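Side-chain contacts in acetylornithine aminotransferase (Aquifex aeolicus, PDB 2EH6), which uses pyridoxal 5'-phosphate to transfer an amino group from N-acetylornithine to 2-oxoglutarate, a reversible step on the arginine biosynthesis pathway: residues A76-K81 against A280-V285; N40-A45 against D286-L291; T216-T221 against I237-G242; F90-N93 against E97-E100; E58-V63 against N69-E74. All coordinates share one frame; numbering follows the deposited sequence.

Interaction 1. Residues A76-K81 against A280-V285; sequences AHKLVK and AGTVVV
Lys-78 lays its aliphatic chain against helix 280-285 and touches it at two points: CE meets CG2 of Thr-282 at 3.7 Å, and CB lies 4.0 Å from CG1 of Val-285. Next to it, CD2 of Leu-79 comes within 4.0 Å of CG2 of Val-285, the two side chains crossing at about a right angle. Val-285 thus divides its methyls, one for the lysine and one for the leucine, because CG1 stands anti to the backbone N (chi1 172°). Thr-282 is sorted in the same way: its methyl looks to the lysine, while OG1 turns back to bond the carbonyl O of Cys-278 on its own helix. Lys-78 runs extended as far as CE, then bends at chi4 (-66°), which takes NZ to a long, weak ion pair with Asp-286. Behind these residues the axes of the two segments, parts of helices 70-81 and 275-308, come no closer than 10.2 Å and incline by 35°, and Leu-75 also packs on Val-285. No hydrogen bond passes between the segments. This is therefore plain helix-helix packing of methyls and methylenes, in which the lysine takes part through CB and CE and sends its charged end to Asp-286.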
# COMPACT_ATOMS: atom_id res chain seq x y z
N ALA A 76 -4.04 4.55 -17.23
CA ALA A 76 -5.07 3.52 -17.37
C ALA A 76 -5.27 3.18 -18.85
O ALA A 76 -5.37 2.02 -19.23
CB ALA A 76 -6.39 4.02 -16.76
N HIS A 77 -5.34 4.22 -19.67
CA HIS A 77 -5.53 4.06 -21.11
C HIS A 77 -4.46 3.14 -21.70
O HIS A 77 -4.76 2.26 -22.50
CB HIS A 77 -5.49 5.44 -21.78
CG HIS A 77 -5.80 5.41 -23.24
ND1 HIS A 77 -5.94 4.24 -23.95
CD2 HIS A 77 -6.00 6.42 -24.13
CE1 HIS A 77 -6.21 4.52 -25.22
NE2 HIS A 77 -6.25 5.83 -25.35
N LYS A 78 -3.20 3.35 -21.30
CA LYS A 78 -2.12 2.52 -21.82
C LYS A 78 -2.23 1.08 -21.34
O LYS A 78 -1.91 0.15 -22.08
CB LYS A 78 -0.76 3.11 -21.41
CG LYS A 78 -0.46 4.46 -22.04
CD LYS A 78 0.71 5.14 -21.35
CE LYS A 78 0.88 6.58 -21.83
NZ LYS A 78 1.27 6.65 -23.26
N LEU A 79 -2.68 0.89 -20.10
CA LEU A 79 -2.82 -0.46 -19.56
C LEU A 79 -4.01 -1.19 -20.20
O LEU A 79 -3.95 -2.39 -20.45
CB LEU A 79 -3.00 -0.42 -18.05
CG LEU A 79 -1.79 0.02 -17.21
CD1 LEU A 79 -2.19 0.14 -15.75
CD2 LEU A 79 -0.66 -1.00 -17.37
N VAL A 80 -5.09 -0.46 -20.45
CA VAL A 80 -6.27 -1.07 -21.06
C VAL A 80 -6.01 -1.43 -22.52
O VAL A 80 -6.50 -2.44 -23.01
CB VAL A 80 -7.50 -0.12 -20.96
CG1 VAL A 80 -8.71 -0.77 -21.63
CG2 VAL A 80 -7.81 0.18 -19.49
N LYS A 81 -5.22 -0.60 -23.20
CA LYS A 81 -4.89 -0.84 -24.61
C LYS A 81 -4.32 -2.24 -24.84
O LYS A 81 -4.53 -2.83 -25.90
CB LYS A 81 -3.89 0.21 -25.10
CG LYS A 81 -3.46 0.02 -26.54
CD LYS A 81 -2.37 1.00 -26.95
CE LYS A 81 -1.07 0.77 -26.19
NZ LYS A 81 0.01 1.68 -26.66
N ALA A 280 5.77 7.50 -13.27
CA ALA A 280 6.68 6.37 -13.35
C ALA A 280 6.08 5.28 -14.23
O ALA A 280 6.73 4.77 -15.14
CB ALA A 280 6.97 5.82 -11.96
N GLY A 281 4.83 4.92 -13.93
CA GLY A 281 4.16 3.88 -14.70
C GLY A 281 4.06 4.22 -16.17
O GLY A 281 4.19 3.34 -17.02
N THR A 282 3.82 5.48 -16.49
CA THR A 282 3.71 5.90 -17.88
C THR A 282 5.03 5.68 -18.62
O THR A 282 5.04 5.23 -19.77
CB THR A 282 3.32 7.38 -17.99
OG1 THR A 282 1.97 7.54 -17.54
CG2 THR A 282 3.43 7.86 -19.42
N VAL A 283 6.14 5.98 -17.95
CA VAL A 283 7.45 5.80 -18.57
C VAL A 283 7.74 4.32 -18.74
O VAL A 283 8.16 3.88 -19.81
CB VAL A 283 8.57 6.44 -17.70
CG1 VAL A 283 9.92 6.08 -18.28
CG2 VAL A 283 8.40 7.95 -17.66
N VAL A 284 7.51 3.54 -17.69
CA VAL A 284 7.76 2.11 -17.73
C VAL A 284 6.93 1.40 -18.80
O VAL A 284 7.45 0.58 -19.56
CB VAL A 284 7.47 1.46 -16.36
CG1 VAL A 284 7.55 -0.05 -16.47
CG2 VAL A 284 8.48 1.97 -15.33
N VAL A 285 5.64 1.70 -18.86
CA VAL A 285 4.80 1.04 -19.85
C VAL A 285 5.26 1.32 -21.28
O VAL A 285 5.30 0.40 -22.10
CB VAL A 285 3.33 1.45 -19.67
CG1 VAL A 285 2.49 0.93 -20.83
CG2 VAL A 285 2.80 0.86 -18.35

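Interaction 2. Residues N40-A45 against D286-L291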
# COMPACT_ATOMS: atom_id res chain seq x y z
N ASN A 40 12.48 -3.36 -10.19
CA ASN A 40 13.26 -2.43 -11.00
C ASN A 40 13.33 -2.89 -12.45
O ASN A 40 14.39 -3.23 -12.96
CB ASN A 40 14.66 -2.28 -10.39
CG ASN A 40 14.61 -1.82 -8.94
OD1 ASN A 40 14.02 -0.78 -8.63
ND2 ASN A 40 15.21 -2.59 -8.06
N SER A 41 12.17 -2.89 -13.10
CA SER A 41 12.03 -3.31 -14.49
C SER A 41 13.01 -2.66 -15.47
O SER A 41 13.47 -3.32 -16.42
CB SER A 41 10.59 -3.06 -14.97
OG SER A 41 10.18 -1.74 -14.68
N LEU A 42 13.32 -1.38 -15.26
CA LEU A 42 14.25 -0.66 -16.13
C LEU A 42 15.61 -0.43 -15.47
O LEU A 42 16.37 0.45 -15.88
CB LEU A 42 13.65 0.68 -16.55
CG LEU A 42 12.27 0.64 -17.21
CD1 LEU A 42 11.83 2.05 -17.57
CD2 LEU A 42 12.31 -0.23 -18.46
N GLY A 43 15.93 -1.23 -14.46
CA GLY A 43 17.20 -1.07 -13.77
C GLY A 43 17.20 0.19 -12.92
O GLY A 43 16.14 0.72 -12.60
N HIS A 44 18.39 0.66 -12.57
CA HIS A 44 18.53 1.85 -11.74
C HIS A 44 19.01 3.06 -12.53
O HIS A 44 19.73 2.93 -13.53
CB HIS A 44 19.52 1.57 -10.61
CG HIS A 44 19.14 0.39 -9.76
ND1 HIS A 44 18.26 0.48 -8.71
CD2 HIS A 44 19.50 -0.91 -9.84
CE1 HIS A 44 18.09 -0.71 -8.17
NE2 HIS A 44 18.84 -1.57 -8.84
N ALA A 45 18.61 4.24 -12.07
CA ALA A 45 19.01 5.49 -12.71
C ALA A 45 18.73 5.50 -14.20
O ALA A 45 19.48 6.09 -14.98
CB ALA A 45 20.51 5.74 -12.46
N ASP A 286 5.62 2.56 -21.58
CA ASP A 286 6.09 2.89 -22.93
C ASP A 286 7.40 2.19 -23.24
O ASP A 286 7.58 1.62 -24.32
CB ASP A 286 6.27 4.40 -23.09
CG ASP A 286 4.95 5.15 -23.13
OD1 ASP A 286 3.91 4.51 -23.39
OD2 ASP A 286 4.96 6.38 -22.93
N GLU A 287 8.33 2.23 -22.29
CA GLU A 287 9.63 1.60 -22.49
C GLU A 287 9.55 0.09 -22.57
O GLU A 287 10.21 -0.54 -23.40
CB GLU A 287 10.60 2.00 -21.37
CG GLU A 287 10.91 3.49 -21.35
CD GLU A 287 11.53 3.97 -22.64
OE1 GLU A 287 12.61 3.47 -23.00
OE2 GLU A 287 10.94 4.85 -23.31
N VAL A 288 8.75 -0.51 -21.70
CA VAL A 288 8.60 -1.96 -21.66
C VAL A 288 8.03 -2.55 -22.94
O VAL A 288 8.50 -3.58 -23.40
CB VAL A 288 7.73 -2.40 -20.46
CG1 VAL A 288 7.29 -3.85 -20.63
CG2 VAL A 288 8.51 -2.24 -19.17
N GLU A 289 7.01 -1.92 -23.51
CA GLU A 289 6.45 -2.48 -24.73
C GLU A 289 7.48 -2.51 -25.86
O GLU A 289 7.41 -3.35 -26.74
CB GLU A 289 5.19 -1.72 -25.15
CG GLU A 289 5.34 -0.22 -25.24
CD GLU A 289 4.00 0.46 -25.42
OE1 GLU A 289 3.10 0.22 -24.59
OE2 GLU A 289 3.85 1.25 -26.38
N LYS A 290 8.45 -1.59 -25.81
CA LYS A 290 9.50 -1.55 -26.82
C LYS A 290 10.54 -2.64 -26.55
O LYS A 290 11.27 -3.05 -27.45
CB LYS A 290 10.20 -0.19 -26.81
CG LYS A 290 9.31 1.00 -27.11
CD LYS A 290 10.11 2.29 -26.99
CE LYS A 290 9.22 3.52 -27.08
NZ LYS A 290 10.01 4.78 -26.90
N LEU A 291 10.60 -3.09 -25.30
CA LEU A 291 11.55 -4.11 -24.87
C LEU A 291 11.08 -5.55 -25.00
O LEU A 291 11.89 -6.48 -24.92
CB LEU A 291 11.96 -3.86 -23.42
CG LEU A 291 12.85 -2.65 -23.10
CD1 LEU A 291 12.83 -2.39 -21.60
CD2 LEU A 291 14.27 -2.92 -23.60
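Leu-42 fits both of its methyls against one flank of helix 286-291. CD2 meets CD1 of Leu-291 at 3.8 Å and passes more loosely by CG2 of Val-288 at 4.4 Å, while CD1 rests 4.0 Å from CB of Glu-287. The leucine is in a relaxed form: CG lies beside the backbone N and anti to the carbonyl carbon (chi1 -55°), and one branch continues the chain straight on, so the forked end is carried out to the helix although the residue starts off pointing past it. It crosses Glu-287 at about a right angle. That glutamate offers only its CB and CG here; a bend at chi2 (-60°) swings the carboxylate away, where OE1 bonds the hydroxyl of Tyr-46 and OE2 forms a salt bridge with Lys-48. Cutting Leu-42 back to an alanine is likely to open a gap beside Leu-291 and Val-288 and to take the apolar neighbour from the methylenes of Glu-287. A type I turn from Asn-40 to Gly-43, closed by a bond of 2.9 Å from Gly-43 N to Asn-40 O, presents the leucine. This turn lies in the loop between helices 35-38 and 47-59, and it leans on the middle of the long helix 275-308, whose Val-284 also packs on Ser-41 and Leu-42.

Interaction 3. Residues T216-T221 against I237-G242; sequences TGIGRT and IALAKG. With PLP (pyridoxal-5'-phosphate), chain C.
Gly-217 and Ile-218, at the start of a type I' turn that ends at Arg-220, run past Leu-239 of the neighbouring strand, with the CA atoms of Gly-217 and Leu-239 6.2 Å apart. CD2 of Leu-239 fills the angle between the two residues, 4.1 Å from CA of Gly-217 and 4.0 Å from CD1 of Ile-218. It comes so close to the backbone because the glycine has no beta carbon to stand in its way. In Ile-218, CG1 beside the backbone N (chi1 -40°) and a further bend at chi2 bring CD1 to the leucine; the other branch, CG2, passes the carbonyl O of Gly-242 at 4.4 Å. Two residues on from Leu-239, Lys-241 turns away from the contact. Its chain bends at chi4 (82°) and NZ joins C4A of the cofactor at 1.4 Å, a covalent link consistent with the internal aldimine of pyridoxal-phosphate aminotransferases. The cofactor is also hydrogen-bonded by the backbone N atoms of Gly-95 and Thr-96 and by Thr-270 of the second subunit. Strand 236-239 lies in the mixed sheet that runs from strand 87-92 to strand 154-157, parallel to 208-212 and antiparallel to 250-255. Helix 275-308 closes over the turn, setting Val-284 and Val-288 on Ile-218.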
# COMPACT_ATOMS: atom_id res chain seq x y z
N THR A 216 4.28 -11.43 -12.62
CA THR A 216 4.44 -11.74 -14.04
C THR A 216 4.12 -10.59 -14.99
O THR A 216 4.52 -10.61 -16.15
CB THR A 216 3.52 -12.90 -14.47
OG1 THR A 216 2.15 -12.51 -14.28
CG2 THR A 216 3.81 -14.16 -13.67
N GLY A 217 3.40 -9.59 -14.50
CA GLY A 217 3.01 -8.48 -15.35
C GLY A 217 4.05 -7.49 -15.82
O GLY A 217 5.19 -7.44 -15.33
N ILE A 218 3.63 -6.68 -16.78
CA ILE A 218 4.44 -5.63 -17.37
C ILE A 218 5.74 -6.11 -18.02
O ILE A 218 6.83 -5.63 -17.70
CB ILE A 218 4.74 -4.53 -16.32
CG1 ILE A 218 3.50 -4.26 -15.45
CG2 ILE A 218 5.14 -3.23 -17.01
CD1 ILE A 218 2.24 -3.85 -16.23
N GLY A 219 5.60 -7.07 -18.94
CA GLY A 219 6.73 -7.60 -19.69
C GLY A 219 7.67 -8.64 -19.10
O GLY A 219 8.47 -9.23 -19.83
N ARG A 220 7.57 -8.90 -17.80
CA ARG A 220 8.45 -9.86 -17.14
C ARG A 220 8.61 -11.21 -17.86
O ARG A 220 9.71 -11.76 -17.88
CB ARG A 220 7.97 -10.10 -15.70
CG ARG A 220 8.70 -11.20 -14.95
CD ARG A 220 10.21 -10.99 -14.91
NE ARG A 220 10.61 -9.74 -14.27
CZ ARG A 220 11.87 -9.33 -14.17
NH1 ARG A 220 12.84 -10.08 -14.66
NH2 ARG A 220 12.15 -8.17 -13.60
N THR A 221 7.55 -11.74 -18.45
CA THR A 221 7.64 -13.03 -19.13
C THR A 221 7.78 -12.98 -20.66
O THR A 221 7.75 -14.03 -21.31
CB THR A 221 6.43 -13.93 -18.79
OG1 THR A 221 5.25 -13.40 -19.42
CG2 THR A 221 6.21 -13.98 -17.28
N ILE A 237 -7.37 -8.62 -13.37
CA ILE A 237 -5.96 -8.95 -13.17
C ILE A 237 -5.41 -7.93 -12.18
O ILE A 237 -5.91 -6.81 -12.08
CB ILE A 237 -5.13 -8.89 -14.48
CG1 ILE A 237 -5.14 -7.48 -15.07
CG2 ILE A 237 -5.68 -9.91 -15.49
CD1 ILE A 237 -4.19 -7.31 -16.24
N ALA A 238 -4.39 -8.33 -11.42
CA ALA A 238 -3.76 -7.45 -10.44
C ALA A 238 -2.34 -7.17 -10.92
O ALA A 238 -1.67 -8.07 -11.42
CB ALA A 238 -3.74 -8.11 -9.06
N LEU A 239 -1.90 -5.93 -10.78
CA LEU A 239 -0.57 -5.53 -11.22
C LEU A 239 0.12 -4.71 -10.15
O LEU A 239 -0.54 -4.08 -9.33
CB LEU A 239 -0.66 -4.68 -12.49
CG LEU A 239 -1.29 -5.29 -13.74
CD1 LEU A 239 -1.66 -4.17 -14.70
CD2 LEU A 239 -0.32 -6.28 -14.40
N ALA A 240 1.45 -4.71 -10.17
CA ALA A 240 2.26 -3.93 -9.24
C ALA A 240 3.73 -4.14 -9.55
O ALA A 240 4.11 -4.33 -10.71
CB ALA A 240 1.95 -4.33 -7.80
N LYS A 241 4.56 -4.11 -8.52
CA LYS A 241 5.99 -4.29 -8.68
C LYS A 241 6.59 -3.54 -9.88
O LYS A 241 6.65 -2.30 -9.88
CB LYS A 241 6.34 -5.78 -8.74
CG LYS A 241 6.10 -6.51 -7.41
CD LYS A 241 6.84 -7.84 -7.34
CE LYS A 241 6.83 -8.42 -5.91
NZ LYS A 241 5.54 -9.11 -5.67
N GLY A 242 6.99 -4.29 -10.90
CA GLY A 242 7.61 -3.71 -12.09
C GLY A 242 6.92 -2.56 -12.80
O GLY A 242 7.56 -1.83 -13.56
N1 PLP C . 1.13 -11.27 -5.48
C2 PLP C . 2.16 -11.76 -6.20
C2A PLP C . 1.91 -12.77 -7.29
C3 PLP C . 3.47 -11.33 -5.94
O3 PLP C . 4.52 -11.82 -6.67
C4 PLP C . 3.69 -10.36 -4.90
C4A PLP C . 5.07 -9.90 -4.64
C5 PLP C . 2.55 -9.87 -4.15
C6 PLP C . 1.28 -10.36 -4.49
C5A PLP C . 2.71 -8.85 -3.03
O4P PLP C . 2.98 -7.57 -3.60
P PLP C . 3.17 -6.49 -2.40
O1P PLP C . 3.44 -5.17 -3.02
O2P PLP C . 1.86 -6.38 -1.49
O3P PLP C . 4.41 -6.93 -1.48

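Interaction 4. Residues F90-N93 against E97-E100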
# COMPACT_ATOMS: atom_id res chain seq x y z
N PHE A 90 -8.26 0.60 -11.38
CA PHE A 90 -8.32 1.21 -10.05
C PHE A 90 -6.87 1.18 -9.59
O PHE A 90 -6.24 0.13 -9.62
CB PHE A 90 -9.14 0.39 -9.05
CG PHE A 90 -8.91 0.81 -7.62
CD1 PHE A 90 -9.40 2.03 -7.15
CD2 PHE A 90 -8.11 0.04 -6.78
CE1 PHE A 90 -9.10 2.47 -5.86
CE2 PHE A 90 -7.81 0.47 -5.49
CZ PHE A 90 -8.30 1.70 -5.03
N PHE A 91 -6.35 2.33 -9.16
CA PHE A 91 -4.95 2.41 -8.72
C PHE A 91 -4.74 2.26 -7.22
O PHE A 91 -5.40 2.91 -6.43
CB PHE A 91 -4.34 3.74 -9.18
CG PHE A 91 -4.08 3.80 -10.66
CD1 PHE A 91 -3.04 3.06 -11.22
CD2 PHE A 91 -4.88 4.57 -11.49
CE1 PHE A 91 -2.80 3.09 -12.60
CE2 PHE A 91 -4.65 4.61 -12.87
CZ PHE A 91 -3.60 3.87 -13.43
N ALA A 92 -3.81 1.38 -6.86
CA ALA A 92 -3.48 1.14 -5.46
C ALA A 92 -1.99 1.46 -5.25
O ALA A 92 -1.37 2.11 -6.10
CB ALA A 92 -3.78 -0.31 -5.09
N ASN A 93 -1.40 0.99 -4.16
CA ASN A 93 0.01 1.30 -3.90
C ASN A 93 0.91 0.09 -3.82
O ASN A 93 2.13 0.24 -3.71
CB ASN A 93 0.14 2.07 -2.59
CG ASN A 93 -0.66 3.34 -2.59
OD1 ASN A 93 -0.25 4.34 -3.18
ND2 ASN A 93 -1.83 3.31 -1.94
N GLU A 97 -2.45 -4.62 -1.97
CA GLU A 97 -3.63 -3.76 -2.02
C GLU A 97 -4.42 -4.05 -3.29
O GLU A 97 -5.64 -3.92 -3.32
CB GLU A 97 -3.26 -2.27 -2.00
CG GLU A 97 -2.70 -1.76 -0.69
CD GLU A 97 -2.75 -0.25 -0.61
OE1 GLU A 97 -2.75 0.41 -1.68
OE2 GLU A 97 -2.79 0.29 0.51
N SER A 98 -3.70 -4.42 -4.35
CA SER A 98 -4.33 -4.73 -5.63
C SER A 98 -5.16 -6.01 -5.55
O SER A 98 -6.30 -6.03 -5.98
CB SER A 98 -3.27 -4.85 -6.72
OG SER A 98 -2.60 -3.62 -6.90
N VAL A 99 -4.58 -7.07 -4.99
CA VAL A 99 -5.32 -8.31 -4.86
C VAL A 99 -6.54 -8.07 -3.97
O VAL A 99 -7.63 -8.60 -4.23
CB VAL A 99 -4.43 -9.43 -4.28
CG1 VAL A 99 -5.27 -10.62 -3.85
CG2 VAL A 99 -3.42 -9.87 -5.34
N GLU A 100 -6.37 -7.26 -2.93
CA GLU A 100 -7.48 -6.95 -2.03
C GLU A 100 -8.62 -6.29 -2.81
O GLU A 100 -9.80 -6.63 -2.61
CB GLU A 100 -7.01 -6.01 -0.92
CG GLU A 100 -6.02 -6.60 0.08
CD GLU A 100 -6.69 -7.26 1.28
OE1 GLU A 100 -7.93 -7.18 1.41
OE2 GLU A 100 -5.97 -7.85 2.11
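Asn-93 and Glu-97 face each other across the strand-loop-helix turn that binds the cofactor, where strand 87-92 gives way to helix 95-112 and the backbone N atoms of Gly-95 and Thr-96 bond pyridoxal phosphate. A single carboxylate oxygen, OE1 of Glu-97, takes two hydrogen bonds from one residue: the backbone N of Asn-93 comes to 2.9 Å on its anti side, and ND2 of Asn-93 to 3.1 Å on its syn side. Both donors approach from the same face of the carboxylate, and both bonds are bent, to about 145°. The amide and carboxylate planes stand 61° apart. Glu-97 reaches this far because its chain runs extended beyond CG (chi2 -163°). OE2, the other oxygen, bonds the hydroxyl of Ser-94 of the second subunit, so one carboxylate ties the turn together and joins it to the dimer partner. A leucine at Glu-97 would probably deprive the backbone N-H of Asn-93 of its acceptor and leave the Asn-93 amide, which also has a weak bond to Ser-269, freer to turn. Packing completes the contact: the methyl of Ala-92 lies 3.7 Å from CB of Glu-97. Alongside, OG of Ser-98, bonded to the carbonyl O of Ser-94 and also close to that of Leu-239, sits 4.0 Å from CB of Ala-92.

Interaction 5. Residues E58-V63 against N69-E74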
# COMPACT_ATOMS: atom_id res chain seq x y z
N GLU A 58 9.15 18.29 -8.79
CA GLU A 58 9.17 19.76 -8.72
C GLU A 58 7.79 20.38 -8.86
O GLU A 58 7.57 21.51 -8.41
CB GLU A 58 10.05 20.34 -9.83
CG GLU A 58 11.52 19.97 -9.76
CD GLU A 58 12.31 20.56 -10.92
OE1 GLU A 58 12.27 21.79 -11.10
OE2 GLU A 58 12.96 19.78 -11.65
N LYS A 59 6.87 19.64 -9.47
CA LYS A 59 5.52 20.13 -9.73
C LYS A 59 4.42 19.69 -8.77
O LYS A 59 3.73 20.52 -8.19
CB LYS A 59 5.09 19.73 -11.14
CG LYS A 59 5.94 20.31 -12.26
CD LYS A 59 5.54 19.70 -13.60
CE LYS A 59 4.05 19.90 -13.89
NZ LYS A 59 3.65 19.23 -15.16
N LEU A 60 4.25 18.38 -8.63
CA LEU A 60 3.17 17.86 -7.80
C LEU A 60 3.43 16.42 -7.38
O LEU A 60 3.71 15.57 -8.22
CB LEU A 60 1.87 17.95 -8.59
CG LEU A 60 0.52 17.82 -7.91
CD1 LEU A 60 0.38 18.92 -6.88
CD2 LEU A 60 -0.59 17.91 -8.96
N LEU A 61 3.30 16.14 -6.09
CA LEU A 61 3.52 14.78 -5.59
C LEU A 61 2.21 14.04 -5.33
O LEU A 61 2.09 12.84 -5.61
CB LEU A 61 4.31 14.82 -4.29
CG LEU A 61 5.77 15.28 -4.31
CD1 LEU A 61 6.31 15.30 -2.88
CD2 LEU A 61 6.59 14.35 -5.18
N HIS A 62 1.23 14.76 -4.79
CA HIS A 62 -0.02 14.20 -4.31
C HIS A 62 -1.13 15.25 -4.23
O HIS A 62 -0.94 16.36 -3.74
CB HIS A 62 0.22 13.60 -2.92
CG HIS A 62 -1.09 13.16 -2.32
ND1 HIS A 62 -1.66 11.96 -2.57
CD2 HIS A 62 -1.90 13.87 -1.43
CE1 HIS A 62 -2.79 11.94 -1.84
NE2 HIS A 62 -2.97 13.07 -1.15
N VAL A 63 -2.34 14.93 -4.75
CA VAL A 63 -3.49 15.80 -4.49
C VAL A 63 -4.69 15.05 -3.86
O VAL A 63 -5.61 15.64 -3.32
CB VAL A 63 -3.92 16.43 -5.82
CG1 VAL A 63 -2.76 17.21 -6.43
CG2 VAL A 63 -4.36 15.34 -6.78
N ASN A 69 -7.68 13.31 -11.46
CA ASN A 69 -6.27 12.94 -11.60
C ASN A 69 -6.05 12.51 -13.05
O ASN A 69 -6.03 11.31 -13.35
CB ASN A 69 -5.90 11.79 -10.66
CG ASN A 69 -5.77 12.22 -9.21
OD1 ASN A 69 -4.74 11.99 -8.58
ND2 ASN A 69 -6.81 12.85 -8.67
N PRO A 70 -5.88 13.47 -13.97
CA PRO A 70 -5.67 13.20 -15.40
C PRO A 70 -4.56 12.18 -15.68
O PRO A 70 -4.63 11.42 -16.64
CB PRO A 70 -5.35 14.58 -15.97
CG PRO A 70 -6.15 15.50 -15.08
CD PRO A 70 -5.85 14.93 -13.71
N TRP A 71 -3.52 12.19 -14.85
CA TRP A 71 -2.41 11.26 -15.03
C TRP A 71 -2.90 9.82 -14.85
O TRP A 71 -2.33 8.90 -15.43
CB TRP A 71 -1.29 11.59 -14.04
CG TRP A 71 -1.79 11.95 -12.69
CD1 TRP A 71 -2.13 11.10 -11.68
CD2 TRP A 71 -2.04 13.27 -12.19
NE1 TRP A 71 -2.58 11.81 -10.59
CE2 TRP A 71 -2.53 13.14 -10.88
CE3 TRP A 71 -1.90 14.56 -12.74
CZ2 TRP A 71 -2.89 14.25 -10.10
CZ3 TRP A 71 -2.25 15.66 -11.96
CH2 TRP A 71 -2.74 15.50 -10.65
N GLN A 72 -3.93 9.63 -14.03
CA GLN A 72 -4.50 8.30 -13.83
C GLN A 72 -5.16 7.85 -15.14
O GLN A 72 -5.01 6.70 -15.57
CB GLN A 72 -5.53 8.30 -12.70
CG GLN A 72 -4.93 8.11 -11.30
CD GLN A 72 -5.95 8.22 -10.17
OE1 GLN A 72 -7.04 7.64 -10.24
NE2 GLN A 72 -5.60 8.96 -9.13
N GLU A 73 -5.89 8.77 -15.78
CA GLU A 73 -6.55 8.46 -17.05
C GLU A 73 -5.53 8.01 -18.09
O GLU A 73 -5.72 6.99 -18.75
CB GLU A 73 -7.29 9.68 -17.60
CG GLU A 73 -8.58 10.02 -16.89
CD GLU A 73 -9.66 8.97 -17.09
OE1 GLU A 73 -9.55 8.16 -18.04
OE2 GLU A 73 -10.61 8.97 -16.29
N GLU A 74 -4.46 8.78 -18.24
CA GLU A 74 -3.42 8.47 -19.23
C GLU A 74 -2.79 7.10 -19.04
O GLU A 74 -2.62 6.35 -20.00
CB GLU A 74 -2.31 9.52 -19.22
CG GLU A 74 -1.00 9.00 -19.81
CD GLU A 74 0.03 10.08 -20.07
OE1 GLU A 74 0.27 10.91 -19.17
OE2 GLU A 74 0.62 10.07 -21.17
O HOH W 1 -3.23 12.19 -5.90
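Leu-60 and Val-63 pack on the indole of Trp-71 in a helix-loop-helix connection, the loop after helix 47-59 folding back on the first turn of helix 70-81 far from the centre of the subunit, against the second subunit. CD2 of Leu-60 approaches CH2 obliquely, at 3.6 Å, with the two side chains crossing at about a right angle. Val-63 meets the rim instead: its CG2 lies nearly in the ring plane, 3.8 Å from CZ2. Trp-71 can turn back over its own helix start because CG sits between the backbone N and the carbonyl carbon (chi1 41°). This puts one ring face over CA of Asn-69 and CD of Pro-70, and it lets NE1 make a weak bond of 3.0 Å to OD1 of Asn-69. The same NE1 has a second weak partner in the carbonyl O of Gly-273, and Phe-14 of the second subunit also packs on the indole. Asn-69 occupies the N-cap position, yet its side chain serves the loop: ND2 bonds the carbonyl O of Ser-64. One water joins the two segments, accepting from Val-63 N at 3.1 Å and donating to OD1 of Asn-69 at 3.1 Å.

From the N terminus, interaction 2 opens first, at 40-45, and closes last, at 286-291, so its loop encloses all the others. Interaction 5 is local, joining the loop after helix 47-59 to the start of helix 70-81 and closing at residue 74. Interaction 1 opens just beyond, on the same helix, and runs to 280-285. Within its span lie interaction 4, a tight strand-to-helix turn, and then interaction 3, whose second segment carries the cofactor lysine. None of the loops cross. Helix 275-308 unites interactions 1 and 2, and its Val-284 also touches interaction 3. Interactions 3 and 4 share the sheet containing strands 87-92 and 236-239, and Ala-238 packs on Ser-98 and Val-99.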